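Local atomic coordinates of lovastatin nonaketide synthase, polyketide synthase component (Aspergillus terreus, PDB entry 7CPX), a protein that builds the dihydromonacolin L skeleton of lovastatin by iterative condensation, reduction and methylation of malonyl units, working as a homodimer together with the partner protein lovC. Residues Ile502-Arg515 against Asp915-Ala927. The protein carries 2 engineered substitutions. Residues are numbered along the deposited sequence; the frame is centred on the assembly and turned at random.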
loop_
_atom_site.group_PDB
_atom_site.type_symbol
_atom_site.label_atom_id
_atom_site.label_comp_id
_atom_site.label_asym_id
_atom_site.label_seq_id
_atom_site.Cartn_x
_atom_site.Cartn_y
_atom_site.Cartn_z
ATOM N N ILE A 502 43.157 -39.651 25.457
ATOM C CA ILE A 502 42.358 -39.402 26.649
ATOM C C ILE A 502 42.089 -40.716 27.370
ATOM O O ILE A 502 41.700 -41.716 26.753
ATOM C CB ILE A 502 41.051 -38.688 26.278
ATOM C CG1 ILE A 502 41.353 -37.254 25.840
ATOM C CG2 ILE A 502 40.083 -38.710 27.453
ATOM C CD1 ILE A 502 40.181 -36.539 25.224
ATOM N N HIS A 503 42.298 -40.714 28.684
ATOM C CA HIS A 503 42.088 -41.915 29.480
ATOM C C HIS A 503 40.631 -42.351 29.403
ATOM O O HIS A 503 39.717 -41.536 29.555
ATOM C CB HIS A 503 42.491 -41.654 30.931
ATOM C CG HIS A 503 42.776 -42.896 31.717
ATOM N ND1 HIS A 503 42.845 -42.903 33.093
ATOM C CD2 HIS A 503 43.021 -44.167 31.322
ATOM C CE1 HIS A 503 43.114 -44.127 33.513
ATOM N NE2 HIS A 503 43.226 -44.913 32.458
ATOM N N LEU A 504 40.417 -43.646 29.168
ATOM C CA LEU A 504 39.055 -44.157 29.045
ATOM C C LEU A 504 38.326 -44.112 30.382
ATOM O O LEU A 504 37.119 -43.846 30.428
ATOM C CB LEU A 504 39.078 -45.581 28.495
ATOM C CG LEU A 504 37.712 -46.223 28.244
ATOM C CD1 LEU A 504 36.909 -45.407 27.245
ATOM C CD2 LEU A 504 37.876 -47.651 27.758
ATOM N N HIS A 505 39.037 -44.385 31.478
ATOM C CA HIS A 505 38.412 -44.332 32.795
ATOM C C HIS A 505 37.821 -42.954 33.059
ATOM O O HIS A 505 36.655 -42.829 33.454
ATOM C CB HIS A 505 39.434 -44.689 33.875
ATOM C CG HIS A 505 39.727 -46.154 33.970
ATOM N ND1 HIS A 505 40.999 -46.646 34.167
ATOM C CD2 HIS A 505 38.911 -47.231 33.906
ATOM C CE1 HIS A 505 40.954 -47.966 34.214
ATOM N NE2 HIS A 505 39.700 -48.346 34.058
ATOM N N ASP A 506 38.616 -41.905 32.843
ATOM C CA ASP A 506 38.130 -40.550 33.073
ATOM C C ASP A 506 36.972 -40.219 32.142
ATOM O O ASP A 506 35.998 -39.581 32.553
ATOM C CB ASP A 506 39.270 -39.548 32.887
ATOM C CG ASP A 506 40.427 -39.799 33.833
ATOM O OD1 ASP A 506 41.068 -40.865 33.721
ATOM O OD2 ASP A 506 40.700 -38.928 34.686
ATOM N N LEU A 507 37.063 -40.642 30.881
ATOM C CA LEU A 507 35.998 -40.366 29.923
ATOM C C LEU A 507 34.679 -40.976 30.382
ATOM O O LEU A 507 33.645 -40.295 30.434
ATOM C CB LEU A 507 36.399 -40.905 28.549
ATOM C CG LEU A 507 35.679 -40.357 27.316
ATOM C CD1 LEU A 507 36.375 -40.836 26.055
ATOM C CD2 LEU A 507 34.224 -40.772 27.302
ATOM N N THR A 508 34.697 -42.264 30.730
ATOM C CA THR A 508 33.470 -42.929 31.153
ATOM C C THR A 508 32.955 -42.358 32.468
ATOM O O THR A 508 31.741 -42.208 32.652
ATOM C CB THR A 508 33.705 -44.433 31.276
ATOM O OG1 THR A 508 34.775 -44.682 32.197
ATOM C CG2 THR A 508 34.054 -45.025 29.920
ATOM N N TRP A 509 33.857 -42.035 33.396
ATOM C CA TRP A 509 33.420 -41.461 34.663
ATOM C C TRP A 509 32.772 -40.100 34.454
ATOM O O TRP A 509 31.790 -39.767 35.125
ATOM C CB TRP A 509 34.599 -41.347 35.624
ATOM C CG TRP A 509 34.255 -40.641 36.894
ATOM C CD1 TRP A 509 33.680 -41.183 38.003
ATOM C CD2 TRP A 509 34.463 -39.255 37.186
ATOM N NE1 TRP A 509 33.515 -40.222 38.970
ATOM C CE2 TRP A 509 33.989 -39.029 38.493
ATOM C CE3 TRP A 509 35.003 -38.183 36.472
ATOM C CZ2 TRP A 509 34.039 -37.777 39.099
ATOM C CZ3 TRP A 509 35.053 -36.941 37.075
ATOM C CH2 TRP A 509 34.574 -36.748 38.374
ATOM N N SER A 510 33.315 -39.292 33.544
ATOM C CA SER A 510 32.685 -38.016 33.228
ATOM C C SER A 510 31.322 -38.228 32.583
ATOM O O SER A 510 30.362 -37.514 32.898
ATOM C CB SER A 510 33.591 -37.197 32.312
ATOM O OG SER A 510 33.910 -37.917 31.136
ATOM N N LEU A 511 31.216 -39.207 31.683
ATOM C CA LEU A 511 29.937 -39.465 31.028
ATOM C C LEU A 511 28.891 -39.981 32.007
ATOM O O LEU A 511 27.692 -39.781 31.789
ATOM C CB LEU A 511 30.123 -40.453 29.880
ATOM C CG LEU A 511 30.712 -39.856 28.602
ATOM C CD1 LEU A 511 31.081 -40.952 27.636
ATOM C CD2 LEU A 511 29.733 -38.896 27.949
ATOM N N LEU A 512 29.318 -40.644 33.079
ATOM C CA LEU A 512 28.380 -41.181 34.061
ATOM C C LEU A 512 28.024 -40.153 35.132
ATOM O O LEU A 512 26.854 -39.800 35.301
ATOM C CB LEU A 512 28.970 -42.437 34.710
ATOM C CG LEU A 512 28.689 -43.757 33.996
ATOM C CD1 LEU A 512 29.626 -44.834 34.499
ATOM C CD2 LEU A 512 27.244 -44.172 34.207
ATOM N N ARG A 513 29.028 -39.667 35.858
ATOM C CA ARG A 513 28.815 -38.820 37.023
ATOM C C ARG A 513 28.760 -37.339 36.679
ATOM O O ARG A 513 28.101 -36.572 37.390
ATOM C CB ARG A 513 29.935 -39.061 38.040
ATOM C CG ARG A 513 29.492 -39.108 39.498
ATOM C CD ARG A 513 29.917 -37.862 40.263
ATOM N NE ARG A 513 29.035 -36.731 40.004
ATOM C CZ ARG A 513 27.972 -36.421 40.735
ATOM N NH1 ARG A 513 27.622 -37.141 41.790
ATOM N NH2 ARG A 513 27.239 -35.364 40.400
ATOM N N LYS A 514 29.432 -36.919 35.605
ATOM C CA LYS A 514 29.568 -35.507 35.267
ATOM C C LYS A 514 28.865 -35.149 33.964
ATOM O O LYS A 514 29.193 -34.130 33.348
ATOM C CB LYS A 514 31.049 -35.128 35.189
ATOM C CG LYS A 514 31.869 -35.541 36.406
ATOM C CD LYS A 514 31.451 -34.795 37.667
ATOM C CE LYS A 514 32.042 -33.396 37.711
ATOM N NZ LYS A 514 31.422 -32.569 38.782
ATOM N N ARG A 515 27.911 -35.964 33.523
ATOM C CA ARG A 515 27.148 -35.676 32.318
ATOM C C ARG A 515 25.687 -36.022 32.558
ATOM O O ARG A 515 25.374 -37.021 33.209
ATOM C CB ARG A 515 27.693 -36.450 31.113
ATOM C CG ARG A 515 29.045 -35.948 30.631
ATOM C CD ARG A 515 28.913 -34.819 29.635
ATOM N NE ARG A 515 28.351 -35.276 28.370
ATOM C CZ ARG A 515 28.649 -34.769 27.181
ATOM N NH1 ARG A 515 29.533 -33.793 27.045
ATOM N NH2 ARG A 515 28.054 -35.259 26.098
ATOM N N ASP A 915 44.343 -45.010 42.649
ATOM C CA ASP A 915 45.312 -44.122 42.028
ATOM C C ASP A 915 44.722 -43.495 40.770
ATOM O O ASP A 915 43.889 -44.090 40.084
ATOM C CB ASP A 915 46.592 -44.884 41.685
ATOM C CG ASP A 915 47.291 -45.434 42.912
ATOM O OD1 ASP A 915 46.786 -45.211 44.034
ATOM O OD2 ASP A 915 48.344 -46.087 42.757
ATOM N N ARG A 916 45.166 -42.275 40.475
ATOM C CA ARG A 916 44.657 -41.532 39.330
ATOM C C ARG A 916 43.145 -41.386 39.450
ATOM O O ARG A 916 42.394 -42.029 38.705
ATOM C CB ARG A 916 45.040 -42.224 38.017
ATOM C CG ARG A 916 44.423 -41.613 36.754
ATOM C CD ARG A 916 44.479 -40.089 36.745
ATOM N NE ARG A 916 43.849 -39.529 35.553
ATOM C CZ ARG A 916 44.485 -39.254 34.421
ATOM N NH1 ARG A 916 45.782 -39.476 34.281
ATOM N NH2 ARG A 916 43.799 -38.743 33.402
ATOM N N PRO A 917 42.658 -40.576 40.388
ATOM C CA PRO A 917 41.216 -40.319 40.450
ATOM C C PRO A 917 40.724 -39.700 39.152
ATOM O O PRO A 917 41.410 -38.888 38.527
ATOM C CB PRO A 917 41.072 -39.355 41.635
ATOM C CG PRO A 917 42.430 -38.764 41.824
ATOM C CD PRO A 917 43.398 -39.828 41.417
ATOM N N CYS A 918 39.520 -40.095 38.747
ATOM C CA CYS A 918 39.004 -39.692 37.448
ATOM C C CYS A 918 38.841 -38.180 37.372
ATOM O O CYS A 918 38.366 -37.537 38.313
ATOM C CB CYS A 918 37.670 -40.381 37.178
ATOM S SG CYS A 918 37.800 -42.177 37.089
ATOM N N MET A 919 39.239 -37.618 36.236
ATOM C CA MET A 919 39.114 -36.192 35.982
ATOM C C MET A 919 37.860 -35.917 35.166
ATOM O O MET A 919 37.479 -36.699 34.291
ATOM C CB MET A 919 40.341 -35.670 35.235
ATOM C CG MET A 919 41.666 -35.989 35.908
ATOM S SD MET A 919 41.835 -35.235 37.537
ATOM C CE MET A 919 41.832 -33.497 37.106
ATOM N N SER A 920 37.217 -34.790 35.459
ATOM C CA SER A 920 36.016 -34.378 34.737
ATOM C C SER A 920 36.451 -33.858 33.375
ATOM O O SER A 920 36.723 -32.670 33.190
ATOM C CB SER A 920 35.243 -33.328 35.523
ATOM O OG SER A 920 34.053 -32.961 34.847
ATOM N N VAL A 921 36.519 -34.767 32.406
ATOM C CA VAL A 921 36.979 -34.444 31.061
ATOM C C VAL A 921 35.810 -33.939 30.225
ATOM O O VAL A 921 35.919 -33.806 29.001
ATOM C CB VAL A 921 37.649 -35.663 30.400
ATOM C CG1 VAL A 921 36.636 -36.774 30.170
ATOM C CG2 VAL A 921 38.315 -35.264 29.097
ATOM N N SER A 922 34.678 -33.661 30.879
ATOM C CA SER A 922 33.509 -33.162 30.167
ATOM C C SER A 922 33.832 -31.942 29.316
ATOM O O SER A 922 33.117 -31.668 28.345
ATOM C CB SER A 922 32.401 -32.821 31.163
ATOM O OG SER A 922 32.834 -31.841 32.091
ATOM N N LYS A 923 34.887 -31.201 29.658
ATOM C CA LYS A 923 35.301 -30.073 28.831
ATOM C C LYS A 923 35.578 -30.522 27.402
ATOM O O LYS A 923 35.095 -29.913 26.441
ATOM C CB LYS A 923 36.546 -29.419 29.429
ATOM C CG LYS A 923 36.343 -28.824 30.807
ATOM C CD LYS A 923 35.508 -27.563 30.746
ATOM C CE LYS A 923 35.503 -26.845 32.078
ATOM N NZ LYS A 923 34.925 -27.683 33.164
ATOM N N LEU A 924 36.354 -31.591 27.246
ATOM C CA LEU A 924 36.759 -32.069 25.933
ATOM C C LEU A 924 35.708 -32.940 25.263
ATOM O O LEU A 924 35.806 -33.180 24.055
ATOM C CB LEU A 924 38.068 -32.858 26.047
ATOM C CG LEU A 924 39.189 -32.160 26.819
ATOM C CD1 LEU A 924 40.452 -33.002 26.806
ATOM C CD2 LEU A 924 39.458 -30.774 26.251
ATOM N N LEU A 925 34.711 -33.413 26.004
ATOM C CA LEU A 925 33.688 -34.251 25.406
ATOM C C LEU A 925 32.863 -33.441 24.408
ATOM O O LEU A 925 32.664 -32.237 24.588
ATOM C CB LEU A 925 32.776 -34.839 26.478
ATOM C CG LEU A 925 33.442 -35.750 27.511
ATOM C CD1 LEU A 925 32.406 -36.323 28.460
ATOM C CD2 LEU A 925 34.217 -36.868 26.835
ATOM N N PRO A 926 32.376 -34.077 23.345
ATOM C CA PRO A 926 31.610 -33.334 22.338
ATOM C C PRO A 926 30.353 -32.725 22.937
ATOM O O PRO A 926 29.711 -33.310 23.812
ATOM C CB PRO A 926 31.280 -34.398 21.286
ATOM C CG PRO A 926 31.315 -35.684 22.032
ATOM C CD PRO A 926 32.391 -35.523 23.064
ATOM N N ALA A 927 30.005 -31.538 22.452
ATOM C CA ALA A 927 28.788 -30.885 22.896
ATOM C C ALA A 927 27.570 -31.668 22.420
ATOM O O ALA A 927 27.646 -32.501 21.513
ATOM C CB ALA A 927 28.728 -29.450 22.379
#
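The Trp509 indole lies between Cys918 on one face and Arg513 on the other. CB of Cys918 sits 3.1 Å above the ring plane, toward the rim, and CB of Arg513 lies over the opposite face. Ser920 meets the ring edge in plane with its CA. Trp509 belongs to helix 504-513. The irregular chain of 915-927 runs alongside this helix in the same overall direction. This is consistent with the ketosynthase-to-acyltransferase linker and the post-acyltransferase linker that packs against it, as in related megasynthases. The sulfur of Cys918 makes an oblique sulfur-aromatic contact, 4.4 Å from SG to the centroid of the five-membered ring of Trp509.

A second flat group is the Arg916 guanidinium. ND1 of His503 lies over its centre, and OD2 of Asp506 reaches its edge in plane. The carboxylate and guanidinium planes stand 72° apart. This salt bridge is loose, 3.3 Å from NE of Arg916 to OD2 of Asp506, and its hydrogen bonds are weak. The same OD2 accepts a hydrogen bond from the backbone N of Met919, on the anti side. The other oxygen, OD1, takes a weak bond from ND1 of His503, the N-cap residue. Both carboxylate oxygens are therefore engaged.

Farther along, the packing is largely apolar. Val921 CG1 lies against Leu507 CA and Ser510 OG, a hydroxyl that bonds Leu507 O. Leu925 splits its branches: CD2 meets CG of Leu507 at 3.8 Å, and CD1 meets CD2 of Leu511 at 3.7 Å. Phe495 of helix 482-498 also touches Leu507. Lys514 lays its CE beside OG of Ser920, while its NZ forms a salt bridge with Asp264.

Bends at chi2 (-87°) and chi3 fold Arg515 back over Leu925. CD1 of Leu925 lies over one guanidinium face. O of Pro926 lies at the edge, in the guanidinium plane, and accepts from NH1 of Arg515 at 3.3 Å, the donor standing above the carbonyl plane.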